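Local coordinates for putative dehydrogenase (Pseudomonas fluorescens, PDB 6UUG), which acts as the oxygenase of a two-component flavin-dependent system that oxidises methanesulfinate during bacterial sulfur assimilation, at residues A194-S197 / G198-G201; V152-G156 / G157-F161; R360-E363 / V364-A367. One frame throughout, in Å; residues are numbered along the deposited sequence.

Overall arrangement
All three contacts are local (a turn, a hairpin and a short helix) and lie in two distant parts of an acyl-CoA dehydrogenase-like fold. Contacts 1 and 2 both lie in its beta-sheet region: their centres are 15 Å apart and their nearest atoms about 5 Å, without touching. Strand 221-228 is a shared neighbour, receiving Ile195 and Arg199 from contact 1 and Trp158 and Phe161 from contact 2. Contact 3 belongs to the C-terminal helical region on the opposite side of the chain's centre, its centre 47 Å from that of contact 1 and 57 Å from that of contact 2. Related enzymes bind flavin between beta and helical regions; the partners described for these segments are all protein residues.

Contact 1 of 3, residues A194-S197 / G198-G201; sequences AIPS and GRSG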
loop_
_atom_site.group_PDB
_atom_site.type_symbol
_atom_site.label_atom_id
_atom_site.label_comp_id
_atom_site.label_asym_id
_atom_site.label_seq_id
_atom_site.Cartn_x
_atom_site.Cartn_y
_atom_site.Cartn_z
ATOM N N ALA A 194 -17.173 8.993 41.167
ATOM C CA ALA A 194 -17.702 10.190 40.522
ATOM C C ALA A 194 -17.755 11.309 41.556
ATOM O O ALA A 194 -18.456 11.183 42.563
ATOM C CB ALA A 194 -19.092 9.939 39.941
ATOM N N ILE A 195 -17.027 12.392 41.317
ATOM C CA ILE A 195 -16.911 13.445 42.328
ATOM C C ILE A 195 -16.949 14.809 41.658
ATOM O O ILE A 195 -16.620 14.948 40.470
ATOM C CB ILE A 195 -15.621 13.299 43.167
ATOM C CG1 ILE A 195 -14.377 13.355 42.286
ATOM C CG2 ILE A 195 -15.642 12.009 43.985
ATOM C CD1 ILE A 195 -13.088 13.181 43.073
ATOM N N PRO A 196 -17.386 15.839 42.390
ATOM C CA PRO A 196 -17.437 17.187 41.811
ATOM C C PRO A 196 -16.050 17.663 41.416
ATOM O O PRO A 196 -15.070 17.437 42.130
ATOM C CB PRO A 196 -18.021 18.043 42.943
ATOM C CG PRO A 196 -18.720 17.086 43.826
ATOM C CD PRO A 196 -17.939 15.807 43.755
ATOM N N SER A 197 -15.973 18.333 40.260
ATOM C CA SER A 197 -14.671 18.729 39.734
ATOM C C SER A 197 -14.028 19.835 40.554
ATOM O O SER A 197 -12.806 19.989 40.504
ATOM C CB SER A 197 -14.798 19.173 38.277
ATOM O OG SER A 197 -15.641 18.280 37.569
ATOM N N GLY A 198 -14.812 20.604 41.297
ATOM C CA GLY A 198 -14.252 21.643 42.138
ATOM C C GLY A 198 -14.017 21.252 43.580
ATOM O O GLY A 198 -13.764 22.133 44.412
ATOM N N ARG A 199 -14.086 19.963 43.909
ATOM C CA ARG A 199 -13.922 19.536 45.291
ATOM C C ARG A 199 -12.537 19.899 45.815
ATOM O O ARG A 199 -11.538 19.806 45.097
ATOM C CB ARG A 199 -14.146 18.032 45.413
ATOM C CG ARG A 199 -13.835 17.496 46.799
ATOM C CD ARG A 199 -14.451 16.149 47.016
ATOM N NE ARG A 199 -15.908 16.221 47.025
ATOM C CZ ARG A 199 -16.691 15.150 47.028
ATOM N NH1 ARG A 199 -16.147 13.944 47.011
ATOM N NH2 ARG A 199 -18.010 15.278 47.036
ATOM N N SER A 200 -12.490 20.306 47.084
ATOM C CA SER A 200 -11.237 20.688 47.728
ATOM C C SER A 200 -10.177 19.606 47.574
ATOM O O SER A 200 -10.439 18.419 47.786
ATOM C CB SER A 200 -11.479 20.971 49.213
ATOM O OG SER A 200 -10.254 21.253 49.866
ATOM N N GLY A 201 -8.970 20.025 47.207
ATOM C CA GLY A 201 -7.869 19.107 47.021
ATOM C C GLY A 201 -7.567 18.758 45.579
ATOM O O GLY A 201 -6.524 18.146 45.315
#
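Arg199 folds back over Pro196 across a type I beta turn that runs from Pro196 to Arg199 and ends strand 189-196. The backbone bond that closes the turn joins Arg199 N to Pro196 O at 3.2 Å and is fairly straight, 161° at the hydrogen. Ser197 and Gly198 take the two central positions. Pro196 suits the first position because its ring restrains phi while the chain is still extended as it enters the turn, and Gly198, exposed at the bend, brings no side chain to the surface.

The side chain of Arg199 makes most of the contact. It sets out with CG opposite the backbone N (chi1 173°), then bends at chi3 (-66°), which swings the guanidinium back beside the strand it has just left. Pro196 CD lies over one face of the guanidinium, toward its rim rather than under its centre, 3.3 Å from Arg199 NH2. Arginine suits this place because its long aliphatic part spans the turn while its charged end reaches polar partners beyond it: NH2 forms a salt bridge with Glu232, and NH1 donates to the backbone oxygen of Arg227. Together these two bonds probably fix the rotation of the guanidinium. Ser197 turns the other way, its hydroxyl hydrogen-bonded to that of Ser174.

Buried Ile195 supplies an apolar flank, meeting Arg199 at about a right angle, and the branch that touches is its methyl CG2, 3.6 Å from Arg199 NH1.

Contact 2 of 3, residues V152-G156 / G157-F161; sequences VKDLG and GWREF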
loop_
_atom_site.group_PDB
_atom_site.type_symbol
_atom_site.label_atom_id
_atom_site.label_comp_id
_atom_site.label_asym_id
_atom_site.label_seq_id
_atom_site.Cartn_x
_atom_site.Cartn_y
_atom_site.Cartn_z
ATOM N N VAL A 152 -5.651 5.465 46.909
ATOM C CA VAL A 152 -6.761 5.739 47.814
ATOM C C VAL A 152 -6.426 5.150 49.177
ATOM O O VAL A 152 -6.002 3.993 49.275
ATOM C CB VAL A 152 -8.090 5.182 47.268
ATOM C CG1 VAL A 152 -7.873 3.833 46.602
ATOM C CG2 VAL A 152 -9.135 5.084 48.386
ATOM N N LYS A 153 -6.595 5.960 50.221
ATOM C CA LYS A 153 -6.453 5.525 51.603
ATOM C C LYS A 153 -7.828 5.468 52.254
ATOM O O LYS A 153 -8.672 6.340 52.018
ATOM C CB LYS A 153 -5.547 6.471 52.395
ATOM C CG LYS A 153 -4.146 6.626 51.827
ATOM C CD LYS A 153 -3.365 5.326 51.901
ATOM C CE LYS A 153 -1.971 5.501 51.326
ATOM N NZ LYS A 153 -1.260 6.639 51.969
ATOM N N ASP A 154 -8.048 4.440 53.072
ATOM C CA ASP A 154 -9.293 4.282 53.813
ATOM C C ASP A 154 -9.119 4.872 55.207
ATOM O O ASP A 154 -8.259 4.423 55.972
ATOM C CB ASP A 154 -9.693 2.808 53.890
ATOM C CG ASP A 154 -11.118 2.608 54.387
ATOM O OD1 ASP A 154 -11.771 3.603 54.777
ATOM O OD2 ASP A 154 -11.590 1.450 54.379
ATOM N N LEU A 155 -9.930 5.880 55.531
ATOM C CA LEU A 155 -9.945 6.489 56.856
ATOM C C LEU A 155 -11.193 6.099 57.642
ATOM O O LEU A 155 -11.698 6.882 58.452
ATOM C CB LEU A 155 -9.833 8.008 56.747
ATOM C CG LEU A 155 -8.518 8.503 56.147
ATOM C CD1 LEU A 155 -8.501 10.022 56.064
ATOM C CD2 LEU A 155 -7.353 7.994 56.978
ATOM N N GLY A 156 -11.701 4.889 57.410
ATOM C CA GLY A 156 -12.901 4.423 58.080
ATOM C C GLY A 156 -14.149 5.168 57.655
ATOM O O GLY A 156 -14.967 4.643 56.889
ATOM N N GLY A 157 -14.303 6.402 58.144
ATOM C CA GLY A 157 -15.478 7.184 57.798
ATOM C C GLY A 157 -15.544 7.525 56.322
ATOM O O GLY A 157 -16.620 7.520 55.719
ATOM N N TRP A 158 -14.396 7.820 55.718
ATOM C CA TRP A 158 -14.346 8.131 54.299
ATOM C C TRP A 158 -13.006 7.670 53.739
ATOM O O TRP A 158 -12.120 7.225 54.474
ATOM C CB TRP A 158 -14.559 9.624 54.062
ATOM C CG TRP A 158 -13.461 10.479 54.619
ATOM C CD1 TRP A 158 -12.288 10.812 54.007
ATOM C CD2 TRP A 158 -13.441 11.119 55.901
ATOM N NE1 TRP A 158 -11.535 11.617 54.829
ATOM C CE2 TRP A 158 -12.223 11.822 55.996
ATOM C CE3 TRP A 158 -14.334 11.164 56.975
ATOM C CZ2 TRP A 158 -11.876 12.563 57.126
ATOM C CZ3 TRP A 158 -13.990 11.901 58.092
ATOM C CH2 TRP A 158 -12.773 12.589 58.159
ATOM N N ARG A 159 -12.861 7.790 52.425
ATOM C CA ARG A 159 -11.604 7.513 51.750
ATOM C C ARG A 159 -11.044 8.800 51.154
ATOM O O ARG A 159 -11.738 9.813 51.035
ATOM C CB ARG A 159 -11.792 6.445 50.669
ATOM C CG ARG A 159 -12.415 5.173 51.201
ATOM C CD ARG A 159 -12.818 4.259 50.070
ATOM N NE ARG A 159 -13.786 3.258 50.499
ATOM C CZ ARG A 159 -13.613 1.949 50.375
ATOM N NH1 ARG A 159 -14.557 1.115 50.795
ATOM N NH2 ARG A 159 -12.502 1.474 49.825
ATOM N N GLU A 160 -9.770 8.758 50.774
ATOM C CA GLU A 160 -9.113 9.927 50.208
ATOM C C GLU A 160 -8.233 9.507 49.041
ATOM O O GLU A 160 -7.443 8.564 49.164
ATOM C CB GLU A 160 -8.276 10.662 51.264
ATOM C CG GLU A 160 -9.111 11.490 52.225
ATOM C CD GLU A 160 -8.283 12.186 53.292
ATOM O OE1 GLU A 160 -7.037 12.181 53.198
ATOM O OE2 GLU A 160 -8.892 12.737 54.232
ATOM N N PHE A 161 -8.372 10.209 47.916
ATOM C CA PHE A 161 -7.487 10.026 46.771
ATOM C C PHE A 161 -6.341 11.024 46.875
ATOM O O PHE A 161 -6.572 12.212 47.125
ATOM C CB PHE A 161 -8.216 10.236 45.437
ATOM C CG PHE A 161 -9.238 9.172 45.093
ATOM C CD1 PHE A 161 -9.603 8.189 46.001
ATOM C CD2 PHE A 161 -9.840 9.170 43.840
ATOM C CE1 PHE A 161 -10.549 7.233 45.669
ATOM C CE2 PHE A 161 -10.783 8.213 43.502
ATOM C CZ PHE A 161 -11.137 7.243 44.416
#
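Leu155 CB stands over one face of the Trp158 indole, and the closer contact is made by the methyl CD1 of Leu155, 3.6 Å from Trp158 NE1. At the edge of the same ring, in its plane, sits Glu160 CG. The indole N-H points straight at the carboxylate: Trp158 NE1 to Glu160 OE2 is 2.9 Å, 179° at the hydrogen, reaching the anti side of the oxygen. Arg225 forms a salt bridge with that same OE2, so the buried acid is gripped by two donors, which probably stabilises its negative charge. Leu155 CD1 also lies 3.3 Å from Glu160 OE2, beside this polar pair.

The Phe161 ring meets Val152 obliquely, CE1 lying 3.6 Å from Val152 CB, and the two side chains run side by side toward Leu191 of strand 189-196. Asp154 and Arg159 share this sheet face. Their carboxylate and guanidinium planes are nearly parallel (8° apart), yet Asp154 OD2 and Arg159 NH2 stay 4.6 Å apart; Arg159 NE is instead held by Glu230 in a salt bridge.

Backbone bonds tie the strands together. Lys153 and Glu160 form a hydrogen-bonded antiparallel pair, N to O 2.9 Å both ways, flanked by the non-hydrogen-bonded pairs Val152 with Phe161 and Asp154 with Arg159. Beyond them Leu155 N donates to Trp158 O at 2.8 Å. Asp154 OD1 accepts from Gly156 N at 2.9 Å, forming an Asx turn at the bend, and glycine suits position 156, where phi is positive. The whole is a beta hairpin, strands 151-154 and 159-162, its second strand joined to strand 221-228 of the antiparallel sheet.

Contact 3 of 3, residues R360-E363 / V364-A367; sequences RLFE and VTGA
Thr365 leans back over Leu361 one turn earlier, at the end of the short helix 362-365, which closes with a glycine of positive phi. From its CB, 3.8 Å from Leu361 O, the side chain forks. The methyl CG2 comes alongside Leu361, 4.1 Å from that residue's CD1, and also rests on the carbonyl oxygen. The other branch, OG1, lies between the backbone N and the carbonyl carbon of its own residue (chi1 60°), which places it 3.4 Å from Phe362 CA. Any bond from this hydroxyl to Leu361 O is long and weak, and Ser369 OG is its stronger partner. A threonine suits the spot because one branch packs with leucine while the other meets a polar neighbour in the loop.

Leu361 O accepts two backbone bonds. Val364 N, 3.0 Å away, reaches it from above the carbonyl plane, whereas Thr365 N, at 3.1 Å, comes in almost end-on to the carbonyl (160°). One acceptor therefore serves an i+3 bond (3-10 type) and an i+4 bond (alpha type), consistent with so short a helix. Val364 CG2 lies 3.2 Å from the same Leu361 O.

On the apolar side Leu361 CD1 lies over one face of Phe362, toward the ring's rim, and Leu361 packs on Ala267 and Ala271 of helix 247-277. Phe362 also reaches Arg384 of the second subunit, so this turn sits at an interface between subunits. Gly366 suits the exit because glycine readily takes up its phi of 99°, and Gly366 N donates to Phe362 O at 2.9 Å, an i+4 bond at the end of the helix.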
loop_
_atom_site.group_PDB
_atom_site.type_symbol
_atom_site.label_atom_id
_atom_site.label_comp_id
_atom_site.label_asym_id
_atom_site.label_seq_id
_atom_site.Cartn_x
_atom_site.Cartn_y
_atom_site.Cartn_z
ATOM N N ARG A 360 -3.396 12.204 1.786
ATOM C CA ARG A 360 -3.362 12.220 0.335
ATOM C C ARG A 360 -4.275 13.278 -0.258
ATOM O O ARG A 360 -4.124 13.584 -1.447
ATOM C CB ARG A 360 -3.720 10.848 -0.228
ATOM C CG ARG A 360 -2.807 10.460 -1.382
ATOM C CD ARG A 360 -3.479 9.534 -2.349
ATOM N NE ARG A 360 -4.131 8.420 -1.676
ATOM C CZ ARG A 360 -5.152 7.756 -2.201
ATOM N NH1 ARG A 360 -5.608 8.110 -3.396
ATOM N NH2 ARG A 360 -5.716 6.751 -1.535
ATOM N N LEU A 361 -5.168 13.883 0.542
ATOM C CA LEU A 361 -5.986 14.974 0.008
ATOM C C LEU A 361 -5.122 16.132 -0.474
ATOM O O LEU A 361 -5.546 16.885 -1.358
ATOM C CB LEU A 361 -7.008 15.465 1.042
ATOM C CG LEU A 361 -6.508 16.207 2.288
ATOM C CD1 LEU A 361 -6.287 17.716 2.025
ATOM C CD2 LEU A 361 -7.492 16.020 3.452
ATOM N N PHE A 362 -3.909 16.286 0.063
ATOM C CA PHE A 362 -3.092 17.396 -0.400
ATOM C C PHE A 362 -2.691 17.247 -1.857
ATOM O O PHE A 362 -2.391 18.259 -2.502
ATOM C CB PHE A 362 -1.851 17.551 0.492
ATOM C CG PHE A 362 -2.145 18.185 1.832
ATOM C CD1 PHE A 362 -2.148 19.569 1.979
ATOM C CD2 PHE A 362 -2.449 17.396 2.945
ATOM C CE1 PHE A 362 -2.422 20.168 3.215
ATOM C CE2 PHE A 362 -2.723 17.988 4.193
ATOM C CZ PHE A 362 -2.714 19.373 4.328
ATOM N N GLU A 363 -2.692 16.029 -2.400
ATOM C CA GLU A 363 -2.368 15.855 -3.820
ATOM C C GLU A 363 -3.468 16.358 -4.752
ATOM O O GLU A 363 -3.210 16.534 -5.947
ATOM C CB GLU A 363 -2.086 14.393 -4.141
ATOM C CG GLU A 363 -0.813 13.867 -3.507
ATOM C CD GLU A 363 -0.345 12.575 -4.149
ATOM O OE1 GLU A 363 0.221 11.734 -3.425
ATOM O OE2 GLU A 363 -0.534 12.405 -5.378
ATOM N N VAL A 364 -4.683 16.563 -4.259
ATOM C CA VAL A 364 -5.747 17.135 -5.080
ATOM C C VAL A 364 -6.112 18.549 -4.681
ATOM O O VAL A 364 -6.902 19.183 -5.399
ATOM C CB VAL A 364 -7.017 16.255 -5.089
ATOM C CG1 VAL A 364 -6.696 14.856 -5.630
ATOM C CG2 VAL A 364 -7.643 16.208 -3.715
ATOM N N THR A 365 -5.587 19.067 -3.573
ATOM C CA THR A 365 -5.770 20.477 -3.250
ATOM C C THR A 365 -4.582 21.318 -3.715
ATOM O O THR A 365 -4.774 22.438 -4.191
ATOM C CB THR A 365 -6.028 20.672 -1.747
ATOM O OG1 THR A 365 -4.921 20.182 -0.975
ATOM C CG2 THR A 365 -7.285 19.943 -1.329
ATOM N N GLY A 366 -3.356 20.805 -3.606
ATOM C CA GLY A 366 -2.220 21.412 -4.285
ATOM C C GLY A 366 -1.365 22.298 -3.393
ATOM O O GLY A 366 -1.596 22.458 -2.189
ATOM N N ALA A 367 -0.369 22.918 -4.041
ATOM C CA ALA A 367 0.721 23.573 -3.323
ATOM C C ALA A 367 0.261 24.795 -2.535
ATOM O O ALA A 367 0.878 25.142 -1.523
ATOM C CB ALA A 367 1.829 23.972 -4.302
#